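Local coordinates for E1 (Kluyveromyces marxianus, PDB 3VX6), which acts as the E1-like enzyme that activates Atg8 and Atg12 for their conjugation in autophagy and cytoplasm-to-vacuole transport, at residues Pro13-Phe18 and Leu58-Arg63; Glu41-Thr46 and Ile78-Leu83; Lys104-Leu109 and Pro255-Ser260; Ile121-Ile126 and Tyr138-Pro143; Met142-Ser147 and Thr215-Thr220. All blocks are in the same frame, centred on the assembly; numbering follows the deposited sequence.

Interaction 1 (Pro13-Phe18 and Leu58-Arg63); sequences PSFQSF and LAISLR
Phe15 and Ile60 meet at the start of a two-stranded parallel beta sheet formed by strands 16-19 and 59-62. In Phe15, CB lies 3.6 Å from Ile60 CG1 and equally near the carbonyl oxygen of Leu58. CG sits between the backbone N and the carbonyl carbon (chi1 69°), which puts it 3.9 Å from Ile60 CG1. CD2 touches the same methylene at 3.6 Å, with Ile60 CB just behind. At the far side of the ring, CE2 packs on Ile140 and CE1 on Met142, both of strand 135-144, so this phenylalanine joins the small sheet to the larger mixed one.

The strands are paired by four backbone hydrogen bonds. Gln16 N binds Leu58 O, and Gln16 O receives Ile60 N. Two residues on, Phe18 N reaches Ile60 O at 2.8 Å and Phe18 O takes Leu62 N at 2.7 Å. Gln16 and Phe18 thus use both their N-H and C=O groups across the pair, as parallel strands require. Ser17 shares the face of Ile60, and its hydroxyl is hydrogen-bonded to Glu263. On the other face, which carries Gln16, Ala59, Phe18 and Ser61, Phe18 CD2 rests 4.1 Å from Ala59 CB, while Phe18 CB lies 3.5 Å from Ser61 OG.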
# COMPACT_ATOMS: atom_id res chain seq x y z
N PRO A 13 -6.78 -2.97 -7.30
CA PRO A 13 -6.70 -1.90 -6.32
C PRO A 13 -5.92 -2.56 -5.19
O PRO A 13 -6.20 -3.70 -4.85
CB PRO A 13 -8.17 -1.65 -5.96
CG PRO A 13 -8.81 -3.00 -6.22
CD PRO A 13 -8.17 -3.40 -7.52
N SER A 14 -4.93 -1.86 -4.65
CA SER A 14 -4.07 -2.41 -3.60
C SER A 14 -4.72 -2.85 -2.29
O SER A 14 -4.08 -3.51 -1.47
CB SER A 14 -2.94 -1.43 -3.30
OG SER A 14 -2.07 -1.25 -4.41
N PHE A 15 -5.99 -2.52 -2.08
CA PHE A 15 -6.67 -2.86 -0.84
C PHE A 15 -8.15 -2.51 -0.95
O PHE A 15 -8.57 -1.78 -1.85
CB PHE A 15 -6.12 -2.01 0.29
CG PHE A 15 -6.51 -0.55 0.17
CD1 PHE A 15 -6.04 0.21 -0.90
CD2 PHE A 15 -7.45 0.01 1.03
CE1 PHE A 15 -6.50 1.52 -1.11
CE2 PHE A 15 -7.91 1.31 0.83
CZ PHE A 15 -7.44 2.07 -0.24
N GLN A 16 -8.91 -3.04 -0.00
CA GLN A 16 -10.34 -2.76 0.12
C GLN A 16 -10.46 -2.37 1.59
O GLN A 16 -10.10 -3.14 2.48
CB GLN A 16 -11.20 -3.98 -0.17
CG GLN A 16 -12.67 -3.74 0.12
CD GLN A 16 -13.59 -4.77 -0.53
OE1 GLN A 16 -14.78 -4.83 -0.24
NE2 GLN A 16 -13.03 -5.59 -1.42
N SER A 17 -10.93 -1.16 1.84
CA SER A 17 -11.05 -0.70 3.21
C SER A 17 -12.20 -1.38 3.93
O SER A 17 -13.20 -1.81 3.34
CB SER A 17 -11.23 0.82 3.27
OG SER A 17 -12.49 1.23 2.78
N PHE A 18 -12.02 -1.51 5.24
CA PHE A 18 -13.02 -2.10 6.10
C PHE A 18 -12.94 -1.32 7.36
O PHE A 18 -12.16 -1.65 8.26
CB PHE A 18 -12.73 -3.56 6.36
CG PHE A 18 -13.35 -4.46 5.35
CD1 PHE A 18 -14.72 -4.70 5.38
CD2 PHE A 18 -12.58 -5.01 4.34
CE1 PHE A 18 -15.32 -5.46 4.41
CE2 PHE A 18 -13.18 -5.77 3.36
CZ PHE A 18 -14.55 -6.00 3.39
N LEU A 58 -5.87 -7.19 -0.39
CA LEU A 58 -5.52 -7.05 1.00
C LEU A 58 -6.67 -6.31 1.63
O LEU A 58 -7.24 -5.39 1.03
CB LEU A 58 -4.25 -6.23 1.17
CG LEU A 58 -3.93 -5.89 2.62
CD1 LEU A 58 -3.54 -7.15 3.36
CD2 LEU A 58 -2.82 -4.86 2.68
N ALA A 59 -7.03 -6.71 2.84
CA ALA A 59 -8.11 -6.04 3.52
C ALA A 59 -7.48 -5.15 4.54
O ALA A 59 -6.75 -5.62 5.42
CB ALA A 59 -9.02 -7.04 4.22
N ILE A 60 -7.71 -3.86 4.38
CA ILE A 60 -7.21 -2.90 5.35
C ILE A 60 -8.39 -2.84 6.31
O ILE A 60 -9.40 -2.19 6.02
CB ILE A 60 -6.95 -1.49 4.73
CG1 ILE A 60 -5.71 -1.52 3.82
CG2 ILE A 60 -6.80 -0.44 5.83
CD1 ILE A 60 -4.42 -1.84 4.54
N SER A 61 -8.29 -3.56 7.42
CA SER A 61 -9.36 -3.54 8.40
C SER A 61 -9.02 -2.57 9.52
O SER A 61 -8.17 -2.81 10.36
CB SER A 61 -9.63 -4.93 8.96
OG SER A 61 -10.52 -5.62 8.11
N LEU A 62 -9.71 -1.44 9.47
CA LEU A 62 -9.52 -0.39 10.44
C LEU A 62 -10.61 -0.48 11.48
O LEU A 62 -11.77 -0.18 11.21
CB LEU A 62 -9.57 0.97 9.73
CG LEU A 62 -8.50 1.19 8.66
CD1 LEU A 62 -8.67 2.57 8.05
CD2 LEU A 62 -7.14 1.05 9.28
N ARG A 63 -10.24 -0.93 12.66
CA ARG A 63 -11.17 -1.05 13.76
C ARG A 63 -10.71 0.04 14.70
O ARG A 63 -9.99 0.95 14.29
CB ARG A 63 -11.01 -2.41 14.45
CG ARG A 63 -10.71 -3.56 13.49
CD ARG A 63 -10.33 -4.84 14.23
NE ARG A 63 -9.76 -5.86 13.33
CZ ARG A 63 -10.37 -6.36 12.26
NH1 ARG A 63 -11.60 -5.96 11.93
NH2 ARG A 63 -9.77 -7.29 11.52

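Interaction 2 (Glu41-Thr46 and Ile78-Leu83); sequences EKALYT and ILKGYL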
# COMPACT_ATOMS: atom_id res chain seq x y z
N GLU A 41 -3.90 14.33 11.83
CA GLU A 41 -2.98 13.57 11.00
C GLU A 41 -2.40 12.45 11.89
O GLU A 41 -1.33 12.59 12.47
CB GLU A 41 -1.88 14.50 10.47
CG GLU A 41 -1.21 14.04 9.18
CD GLU A 41 -0.50 15.19 8.47
OE1 GLU A 41 -1.20 16.02 7.84
OE2 GLU A 41 0.74 15.28 8.56
N LYS A 42 -3.16 11.36 11.99
CA LYS A 42 -2.79 10.21 12.82
C LYS A 42 -2.15 9.09 12.04
O LYS A 42 -2.36 8.94 10.84
CB LYS A 42 -4.03 9.63 13.51
CG LYS A 42 -4.25 10.06 14.96
CD LYS A 42 -5.07 11.33 15.07
CE LYS A 42 -5.18 11.78 16.53
NZ LYS A 42 -5.99 13.03 16.67
N ALA A 43 -1.36 8.29 12.73
CA ALA A 43 -0.73 7.15 12.10
C ALA A 43 -1.67 5.98 12.34
O ALA A 43 -2.17 5.80 13.44
CB ALA A 43 0.62 6.86 12.74
N LEU A 44 -1.93 5.21 11.29
CA LEU A 44 -2.80 4.06 11.39
C LEU A 44 -1.91 2.82 11.40
O LEU A 44 -0.78 2.84 10.93
CB LEU A 44 -3.77 4.03 10.20
CG LEU A 44 -4.69 5.26 10.11
CD1 LEU A 44 -5.41 5.30 8.79
CD2 LEU A 44 -5.67 5.22 11.26
N TYR A 45 -2.42 1.74 11.99
CA TYR A 45 -1.68 0.49 12.08
C TYR A 45 -2.71 -0.59 11.91
O TYR A 45 -3.76 -0.58 12.55
CB TYR A 45 -1.01 0.32 13.45
CG TYR A 45 0.09 1.31 13.74
CD1 TYR A 45 1.35 1.16 13.17
CD2 TYR A 45 -0.13 2.41 14.57
CE1 TYR A 45 2.37 2.08 13.41
CE2 TYR A 45 0.88 3.34 14.82
CZ TYR A 45 2.13 3.17 14.23
OH TYR A 45 3.13 4.08 14.46
N THR A 46 -2.44 -1.51 11.02
CA THR A 46 -3.38 -2.58 10.83
C THR A 46 -2.52 -3.80 10.61
O THR A 46 -1.58 -3.77 9.82
CB THR A 46 -4.30 -2.29 9.64
OG1 THR A 46 -5.30 -3.31 9.56
CG2 THR A 46 -3.50 -2.22 8.35
N ILE A 78 2.72 -5.71 10.36
CA ILE A 78 1.92 -4.54 10.68
C ILE A 78 2.16 -3.45 9.65
O ILE A 78 3.29 -2.99 9.48
CB ILE A 78 2.28 -4.00 12.07
CG1 ILE A 78 2.14 -5.12 13.11
CG2 ILE A 78 1.43 -2.80 12.39
CD1 ILE A 78 0.79 -5.81 13.13
N LEU A 79 1.10 -3.04 8.97
CA LEU A 79 1.22 -2.00 7.95
C LEU A 79 0.97 -0.63 8.55
O LEU A 79 -0.06 -0.41 9.20
CB LEU A 79 0.24 -2.22 6.81
CG LEU A 79 0.47 -1.20 5.70
CD1 LEU A 79 1.91 -1.37 5.19
CD2 LEU A 79 -0.53 -1.38 4.58
N LYS A 80 1.89 0.29 8.33
CA LYS A 80 1.71 1.63 8.86
C LYS A 80 1.06 2.51 7.82
O LYS A 80 1.53 2.62 6.70
CB LYS A 80 3.05 2.24 9.29
CG LYS A 80 2.91 3.57 10.04
CD LYS A 80 4.18 3.89 10.82
CE LYS A 80 4.05 5.20 11.59
NZ LYS A 80 5.22 5.45 12.49
N GLY A 81 -0.06 3.12 8.21
CA GLY A 81 -0.76 4.00 7.31
C GLY A 81 -0.84 5.36 7.97
O GLY A 81 -0.27 5.56 9.04
N TYR A 82 -1.55 6.28 7.34
CA TYR A 82 -1.70 7.61 7.90
C TYR A 82 -3.10 8.14 7.64
O TYR A 82 -3.69 7.90 6.59
CB TYR A 82 -0.64 8.56 7.29
CG TYR A 82 0.79 8.12 7.59
CD1 TYR A 82 1.32 8.19 8.89
CD2 TYR A 82 1.58 7.54 6.59
CE1 TYR A 82 2.59 7.68 9.18
CE2 TYR A 82 2.85 7.03 6.87
CZ TYR A 82 3.35 7.09 8.16
OH TYR A 82 4.60 6.55 8.41
N LEU A 83 -3.64 8.83 8.63
CA LEU A 83 -4.96 9.41 8.49
C LEU A 83 -4.86 10.93 8.49
O LEU A 83 -4.05 11.51 9.19
CB LEU A 83 -5.88 8.94 9.62
CG LEU A 83 -7.20 9.69 9.81
CD1 LEU A 83 -8.13 9.46 8.64
CD2 LEU A 83 -7.86 9.23 11.11
O HOH W 1 6.22 3.61 13.91
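Leu44 sits opposite Gly81 in a hydrogen-bonded pair of the antiparallel strands 40-47 and 78-86, part of the mixed sheet. With no side chain at Gly81, the leucine CB comes 3.9 Å from Gly81 C. Leu44 CD1 packs against Leu83, 3.8 Å from that residue's CB. Between Leu44 and Gly81 the backbones are joined twice, Leu44 N to Gly81 O and Gly81 N to Leu44 O, each at 2.8 Å. Thr46 and Leu79 continue this face side by side, and Ile60 and Phe123 pack against it; the Thr46 hydroxyl bonds to Ser61 O.

The opposite face has a different relief. Ala43 is a low point between two taller neighbours, its CB 4.1 Å from Tyr82 CD1 and 4.0 Å from Lys80 CE. Lys80, with CG anti to the backbone N (chi1 -172°) and extended beyond it, runs alongside the Tyr45 ring in the same direction, its CD 3.6 Å from Tyr45 CE1. Ile78 comes to the ring at about a right angle, placing CG2 4.0 Å from Tyr45 CD1. At the outer end a water joins the pair: it accepts a hydrogen bond from Lys80 NZ and is also hydrogen-bonded to Tyr45 OH.

Interaction 3 (Lys104-Leu109 and Pro255-Ser260); sequences KGQELL and PSLKVS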
# COMPACT_ATOMS: atom_id res chain seq x y z
N LYS A 104 2.12 12.23 -1.52
CA LYS A 104 2.32 11.03 -0.74
C LYS A 104 3.08 10.06 -1.62
O LYS A 104 3.92 9.30 -1.15
CB LYS A 104 0.98 10.43 -0.31
CG LYS A 104 0.48 10.93 1.05
CD LYS A 104 0.41 12.44 1.11
CE LYS A 104 1.32 12.98 2.20
NZ LYS A 104 1.53 14.48 2.10
N GLY A 105 2.80 10.14 -2.92
CA GLY A 105 3.46 9.28 -3.88
C GLY A 105 4.95 9.56 -4.05
O GLY A 105 5.74 8.63 -4.17
N GLN A 106 5.32 10.84 -4.08
CA GLN A 106 6.71 11.22 -4.24
C GLN A 106 7.53 10.86 -3.02
O GLN A 106 8.74 10.60 -3.12
CB GLN A 106 6.83 12.73 -4.49
CG GLN A 106 6.21 13.17 -5.80
CD GLN A 106 6.18 14.68 -5.97
OE1 GLN A 106 5.75 15.42 -5.09
NE2 GLN A 106 6.64 15.15 -7.14
N GLU A 107 6.88 10.84 -1.86
CA GLU A 107 7.55 10.53 -0.61
C GLU A 107 7.87 9.05 -0.55
O GLU A 107 8.94 8.65 -0.10
CB GLU A 107 6.66 10.90 0.58
CG GLU A 107 6.24 12.36 0.59
CD GLU A 107 5.10 12.63 1.58
OE1 GLU A 107 4.65 13.80 1.64
OE2 GLU A 107 4.66 11.69 2.29
N LEU A 108 6.94 8.22 -1.00
CA LEU A 108 7.18 6.79 -0.99
C LEU A 108 8.32 6.52 -1.97
O LEU A 108 9.20 5.69 -1.69
CB LEU A 108 5.90 6.05 -1.39
CG LEU A 108 4.74 6.27 -0.41
CD1 LEU A 108 3.46 5.80 -1.02
CD2 LEU A 108 5.01 5.56 0.90
N LEU A 109 8.32 7.22 -3.09
CA LEU A 109 9.37 7.08 -4.09
C LEU A 109 10.74 7.30 -3.44
O LEU A 109 11.63 6.45 -3.53
CB LEU A 109 9.16 8.12 -5.19
CG LEU A 109 10.35 8.39 -6.11
CD1 LEU A 109 10.76 7.12 -6.81
CD2 LEU A 109 9.95 9.45 -7.12
N PRO A 255 9.88 12.68 -16.58
CA PRO A 255 10.20 13.41 -15.34
C PRO A 255 9.04 13.53 -14.35
O PRO A 255 9.24 13.98 -13.21
CB PRO A 255 10.64 14.79 -15.85
CG PRO A 255 11.10 14.52 -17.25
CD PRO A 255 10.09 13.55 -17.75
N SER A 256 7.84 13.15 -14.76
CA SER A 256 6.68 13.24 -13.87
C SER A 256 6.26 11.91 -13.25
O SER A 256 6.50 10.83 -13.81
CB SER A 256 5.48 13.83 -14.61
OG SER A 256 5.69 15.20 -14.90
N LEU A 257 5.64 11.99 -12.09
CA LEU A 257 5.17 10.82 -11.36
C LEU A 257 3.65 10.78 -11.45
O LEU A 257 2.99 11.79 -11.19
CB LEU A 257 5.60 10.92 -9.90
CG LEU A 257 5.84 9.63 -9.14
CD1 LEU A 257 7.03 8.91 -9.76
CD2 LEU A 257 6.08 9.93 -7.67
N LYS A 258 3.07 9.65 -11.83
CA LYS A 258 1.62 9.57 -11.92
C LYS A 258 1.13 8.75 -10.75
O LYS A 258 1.30 7.53 -10.71
CB LYS A 258 1.19 8.92 -13.25
CG LYS A 258 -0.31 9.03 -13.57
CD LYS A 258 -1.13 7.97 -12.85
CE LYS A 258 -2.64 8.07 -13.14
NZ LYS A 258 -3.33 9.23 -12.47
N VAL A 259 0.50 9.41 -9.78
CA VAL A 259 0.00 8.70 -8.62
C VAL A 259 -1.51 8.46 -8.59
O VAL A 259 -2.30 9.32 -8.97
CB VAL A 259 0.39 9.42 -7.32
CG1 VAL A 259 0.23 8.47 -6.14
CG2 VAL A 259 1.82 9.95 -7.42
N SER A 260 -1.90 7.28 -8.13
CA SER A 260 -3.29 6.90 -7.99
C SER A 260 -3.33 6.09 -6.70
O SER A 260 -2.33 6.06 -5.98
CB SER A 260 -3.74 6.04 -9.17
OG SER A 260 -2.89 4.92 -9.30
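Leu257 points its side chain at helix 97-114, where the loop leading into strand 260-262 packs across one side of the helix through apolar contacts, with no hydrogen bond between the two segments. Its CB already points toward the helix; CG is anti to the backbone N (chi1 -151°), and chi2 of 66° then sets the two methyls. CD2 does most of the touching: it lies 3.7 Å from Gly105 O, 3.7 Å from Gln106 CA and equally close to Gln106 CG. In Gln106, CG is anti to the carbonyl carbon (chi1 -65°), which sets that methylene beside the leucine methyl. One turn along, Leu109 CD2 meets Leu257 CD2 at 3.9 Å and CD1 at 4.0 Å.

Farther along the segment, Val259 faces Gly105, where the absence of a side chain lets the valine approach the helix backbone; a CB here would fall onto Val259 CG2. Phe145 touches both Leu257 and Leu108, linking this packing to the neighbouring loop. Both methyls of Val259, CG1 and CG2, stand 4.0 Å from Gly105 CA.

Interaction 4 (Ile121-Ile126 and Tyr138-Pro143); sequences ISFYMI and YWICMP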
# COMPACT_ATOMS: atom_id res chain seq x y z
N ILE A 121 5.30 1.11 0.42
CA ILE A 121 3.93 0.68 0.66
C ILE A 121 3.34 1.29 1.91
O ILE A 121 3.89 1.16 2.99
CB ILE A 121 3.84 -0.86 0.80
CG1 ILE A 121 4.07 -1.51 -0.56
CG2 ILE A 121 2.48 -1.25 1.37
CD1 ILE A 121 3.96 -3.00 -0.54
N SER A 122 2.19 1.94 1.74
CA SER A 122 1.50 2.55 2.85
C SER A 122 0.07 2.92 2.45
O SER A 122 -0.31 2.83 1.30
CB SER A 122 2.25 3.80 3.30
OG SER A 122 1.71 4.29 4.51
N PHE A 123 -0.73 3.31 3.43
CA PHE A 123 -2.07 3.74 3.11
C PHE A 123 -2.32 5.03 3.85
O PHE A 123 -1.82 5.24 4.95
CB PHE A 123 -3.12 2.70 3.48
CG PHE A 123 -3.25 2.44 4.94
CD1 PHE A 123 -2.32 1.66 5.60
CD2 PHE A 123 -4.36 2.92 5.63
CE1 PHE A 123 -2.49 1.35 6.95
CE2 PHE A 123 -4.54 2.61 6.98
CZ PHE A 123 -3.61 1.83 7.64
N TYR A 124 -3.08 5.90 3.20
CA TYR A 124 -3.42 7.21 3.71
C TYR A 124 -4.93 7.35 3.65
O TYR A 124 -5.58 6.95 2.67
CB TYR A 124 -2.74 8.26 2.84
CG TYR A 124 -1.24 8.11 2.76
CD1 TYR A 124 -0.40 8.82 3.63
CD2 TYR A 124 -0.64 7.25 1.82
CE1 TYR A 124 0.99 8.68 3.57
CE2 TYR A 124 0.75 7.10 1.76
CZ TYR A 124 1.56 7.82 2.64
OH TYR A 124 2.94 7.71 2.60
N MET A 125 -5.50 7.92 4.69
CA MET A 125 -6.94 8.09 4.72
C MET A 125 -7.25 9.53 5.01
O MET A 125 -6.65 10.12 5.88
CB MET A 125 -7.54 7.19 5.81
CG MET A 125 -9.04 7.27 5.90
SD MET A 125 -9.69 6.23 7.22
CE MET A 125 -10.95 7.32 7.87
N ILE A 126 -8.15 10.12 4.24
CA ILE A 126 -8.56 11.48 4.54
C ILE A 126 -9.99 11.27 4.99
O ILE A 126 -10.67 10.36 4.53
CB ILE A 126 -8.51 12.43 3.32
CG1 ILE A 126 -9.30 11.84 2.15
CG2 ILE A 126 -7.06 12.75 2.98
CD1 ILE A 126 -9.48 12.79 0.96
N TYR A 138 -15.15 9.64 4.55
CA TYR A 138 -13.74 9.29 4.49
C TYR A 138 -13.33 8.77 3.14
O TYR A 138 -14.16 8.40 2.31
CB TYR A 138 -13.38 8.24 5.53
CG TYR A 138 -14.08 6.93 5.35
CD1 TYR A 138 -15.44 6.82 5.57
CD2 TYR A 138 -13.36 5.78 4.99
CE1 TYR A 138 -16.09 5.61 5.46
CE2 TYR A 138 -14.00 4.55 4.88
CZ TYR A 138 -15.37 4.47 5.12
OH TYR A 138 -16.04 3.27 5.03
N TRP A 139 -12.02 8.75 2.93
CA TRP A 139 -11.46 8.29 1.69
C TRP A 139 -10.07 7.74 1.95
O TRP A 139 -9.19 8.44 2.46
CB TRP A 139 -11.37 9.46 0.72
CG TRP A 139 -11.44 9.03 -0.69
CD1 TRP A 139 -11.33 7.76 -1.17
CD2 TRP A 139 -11.65 9.87 -1.82
NE1 TRP A 139 -11.47 7.76 -2.53
CE2 TRP A 139 -11.67 9.05 -2.96
CE3 TRP A 139 -11.83 11.25 -1.98
CZ2 TRP A 139 -11.86 9.55 -4.25
CZ3 TRP A 139 -12.02 11.75 -3.26
CH2 TRP A 139 -12.03 10.90 -4.38
N ILE A 140 -9.88 6.47 1.61
CA ILE A 140 -8.60 5.84 1.82
C ILE A 140 -7.91 5.66 0.48
O ILE A 140 -8.57 5.50 -0.55
CB ILE A 140 -8.74 4.47 2.50
CG1 ILE A 140 -9.49 4.63 3.82
CG2 ILE A 140 -7.36 3.87 2.73
CD1 ILE A 140 -9.68 3.33 4.59
N CYS A 141 -6.58 5.73 0.51
CA CYS A 141 -5.78 5.54 -0.69
C CYS A 141 -4.48 4.88 -0.28
O CYS A 141 -3.98 5.09 0.82
CB CYS A 141 -5.48 6.87 -1.38
SG CYS A 141 -4.12 7.84 -0.67
N MET A 142 -3.97 4.04 -1.16
CA MET A 142 -2.69 3.38 -0.93
C MET A 142 -1.96 3.84 -2.18
O MET A 142 -2.14 3.28 -3.25
CB MET A 142 -2.87 1.87 -0.91
CG MET A 142 -1.60 1.13 -0.54
SD MET A 142 -1.90 -0.60 -0.48
CE MET A 142 -2.23 -0.88 1.26
N PRO A 143 -1.13 4.90 -2.06
CA PRO A 143 -0.39 5.43 -3.19
C PRO A 143 0.31 4.42 -4.05
O PRO A 143 1.07 3.57 -3.58
CB PRO A 143 0.56 6.43 -2.55
CG PRO A 143 -0.22 6.90 -1.41
CD PRO A 143 -0.72 5.60 -0.84
O HOH W 2 1.62 2.84 -1.00
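Ile126 O receives the N-H of Trp139 at 2.6 Å, and the CA-H of Tyr138 approaches the same oxygen, with Tyr138 CA 3.3 Å away. The bond is returned by Ile126 N to Trp139 O. Two residues back, Tyr124 and Cys141 exchange a second such pair, and Tyr124 N to Cys141 O is 2.7 Å and almost straight (176°). Beside these bonds Ile126 and Trp139 run side by side, Ile126 CG1 3.5 Å from Trp139 CB, and Ile126 CD1 near Trp139 CE3. The indole NE1 is bound to Glu263 O. These pairs join the two arms of a beta hairpin, strands 123-130 and 135-144, in the middle of the mixed sheet.

On the face shared by Met125 and Ile140, Met125 CG is anti to its backbone N (chi1 -179°) and rests 3.4 Å from Ile140 CG1. The chain then bends at chi3, bringing CE within 3.5 Å of Tyr138 CB; SD stands 5.4 Å from the centroid of the Tyr138 ring, an oblique Met-aromatic contact. An alanine at Met125 would probably open a gap between Ile140 and Tyr138 and leave that ring without its sulfur neighbour. On the other face Cys141 SG lies 3.8 Å from Tyr124 CB. Nearer the start of strand 123-130, a water accepts from Ser122 N and probably donates to Pro143 O.

Interaction 5 (Met142-Ser147 and Thr215-Thr220); sequences MPSFQS and TKNILT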
# COMPACT_ATOMS: atom_id res chain seq x y z
N MET A 142 -3.97 4.04 -1.16
CA MET A 142 -2.69 3.38 -0.93
C MET A 142 -1.96 3.84 -2.18
O MET A 142 -2.14 3.28 -3.25
CB MET A 142 -2.87 1.87 -0.91
CG MET A 142 -1.60 1.13 -0.54
SD MET A 142 -1.90 -0.60 -0.48
CE MET A 142 -2.23 -0.88 1.26
N PRO A 143 -1.13 4.90 -2.06
CA PRO A 143 -0.39 5.43 -3.19
C PRO A 143 0.31 4.42 -4.05
O PRO A 143 1.07 3.57 -3.58
CB PRO A 143 0.56 6.43 -2.55
CG PRO A 143 -0.22 6.90 -1.41
CD PRO A 143 -0.72 5.60 -0.84
N SER A 144 0.01 4.53 -5.33
CA SER A 144 0.56 3.70 -6.38
C SER A 144 1.13 4.70 -7.38
O SER A 144 0.40 5.34 -8.14
CB SER A 144 -0.57 2.88 -7.02
OG SER A 144 -0.14 2.35 -8.26
N PHE A 145 2.45 4.85 -7.38
CA PHE A 145 3.09 5.79 -8.28
C PHE A 145 3.85 5.09 -9.38
O PHE A 145 4.16 3.91 -9.31
CB PHE A 145 4.04 6.68 -7.51
CG PHE A 145 4.99 5.92 -6.64
CD1 PHE A 145 4.62 5.55 -5.35
CD2 PHE A 145 6.26 5.58 -7.11
CE1 PHE A 145 5.51 4.85 -4.54
CE2 PHE A 145 7.14 4.89 -6.32
CZ PHE A 145 6.78 4.52 -5.03
N GLN A 146 4.16 5.88 -10.41
CA GLN A 146 4.89 5.41 -11.58
C GLN A 146 5.27 6.61 -12.42
O GLN A 146 4.77 7.72 -12.21
CB GLN A 146 3.99 4.51 -12.41
CG GLN A 146 2.78 5.22 -12.94
CD GLN A 146 2.11 4.45 -14.04
OE1 GLN A 146 1.50 3.41 -13.81
NE2 GLN A 146 2.24 4.95 -15.26
N SER A 147 6.16 6.41 -13.38
CA SER A 147 6.56 7.48 -14.26
C SER A 147 5.36 7.81 -15.15
O SER A 147 4.62 6.92 -15.56
CB SER A 147 7.75 7.04 -15.12
OG SER A 147 8.03 8.00 -16.13
N THR A 215 2.61 -2.55 -6.67
CA THR A 215 3.78 -3.11 -7.33
C THR A 215 4.54 -2.05 -8.16
O THR A 215 5.75 -2.16 -8.39
CB THR A 215 3.40 -4.25 -8.29
OG1 THR A 215 2.59 -5.21 -7.60
CG2 THR A 215 4.65 -4.94 -8.83
N LYS A 216 3.80 -1.04 -8.62
CA LYS A 216 4.38 0.02 -9.41
C LYS A 216 5.43 0.74 -8.63
O LYS A 216 6.43 1.19 -9.19
CB LYS A 216 3.30 1.00 -9.81
CG LYS A 216 2.33 0.49 -10.88
CD LYS A 216 1.28 1.56 -11.21
CE LYS A 216 0.33 1.06 -12.28
NZ LYS A 216 -0.99 1.72 -11.98
N ASN A 217 5.15 0.89 -7.35
CA ASN A 217 6.07 1.51 -6.42
C ASN A 217 7.40 0.75 -6.54
O ASN A 217 8.43 1.33 -6.91
CB ASN A 217 5.51 1.38 -5.00
CG ASN A 217 4.13 2.01 -4.86
OD1 ASN A 217 3.44 2.25 -5.85
ND2 ASN A 217 3.72 2.26 -3.62
N ILE A 218 7.38 -0.55 -6.25
CA ILE A 218 8.58 -1.36 -6.33
C ILE A 218 9.30 -1.10 -7.66
O ILE A 218 10.47 -0.71 -7.68
CB ILE A 218 8.26 -2.87 -6.20
CG1 ILE A 218 7.55 -3.12 -4.86
CG2 ILE A 218 9.54 -3.69 -6.35
CD1 ILE A 218 6.96 -4.51 -4.70
N LEU A 219 8.57 -1.30 -8.75
CA LEU A 219 9.15 -1.07 -10.07
C LEU A 219 9.75 0.31 -10.21
O LEU A 219 10.91 0.45 -10.56
CB LEU A 219 8.08 -1.26 -11.14
CG LEU A 219 7.65 -2.72 -11.21
CD1 LEU A 219 6.38 -2.85 -12.03
CD2 LEU A 219 8.79 -3.52 -11.81
N THR A 220 8.97 1.33 -9.93
CA THR A 220 9.46 2.69 -10.05
C THR A 220 10.74 2.92 -9.23
O THR A 220 11.70 3.52 -9.71
CB THR A 220 8.36 3.68 -9.63
OG1 THR A 220 7.25 3.55 -10.52
CG2 THR A 220 8.88 5.11 -9.68
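The ring of Phe145 is covered on one face by Asn217, whose CA lies 3.8 Å from the ring centroid in a CH-pi contact offset toward the rim. The asparagine amide stacks at the CE1 side, its plane turned 24° from that of the ring. At the edge, in the ring plane, Thr220 CG2 meets Phe145 CD2 at 3.7 Å. Leu108 and Leu109 of helix 97-114 also touch the phenylalanine.

The same amide bridges the backbone: Asn217 ND2 gives a nearly straight bond to Pro143 O (3.0 Å, 168°), with the oxygen in the amide plane, while Asn217 OD1 accepts Phe145 N at 3.2 Å from above its carbonyl plane. Helix 215-225 is thereby docked on the end of strand 135-144, one asparagine serving a C=O and the N-H two residues on, much as a residue of a parallel neighbouring strand would. ND2 is also bound to Ile120 O. A leucine at Asn217 would probably leave Pro143 O and Phe145 N without these side-chain partners and strip the flat amide from the ring.

One turn along the helix, Thr220 OG1 donates to Lys216 O at 2.8 Å and lies 3.2 Å from Gln146 CA. The aliphatic part of Lys216 passes Ser144, with CD 3.4 Å from Ser144 OG, a hydroxyl bonded to Ala213 O.

From the N terminus, residues 13-18 pair with 58-63, closing the first loop (interaction 1). Interaction 2 opens inside that loop, at 41-46, and closes beyond it at 78-83, so the two cross; strand 59-62 lies against the sheet of interaction 2. Interaction 3 spans the longest loop, from helix 97-114 to the segment before strand 260-262, and both interactions 4 and 5 are nested within it. Interaction 4 closes the short hairpin beside strand 78-86, extending the sheet of interaction 2. Interaction 5 begins where it ends, sharing Met142 and Pro143, and brings helix 215-225 to the strand end, next to interaction 3. Met142 also packs on Ser14 and Phe15, reaching interaction 1.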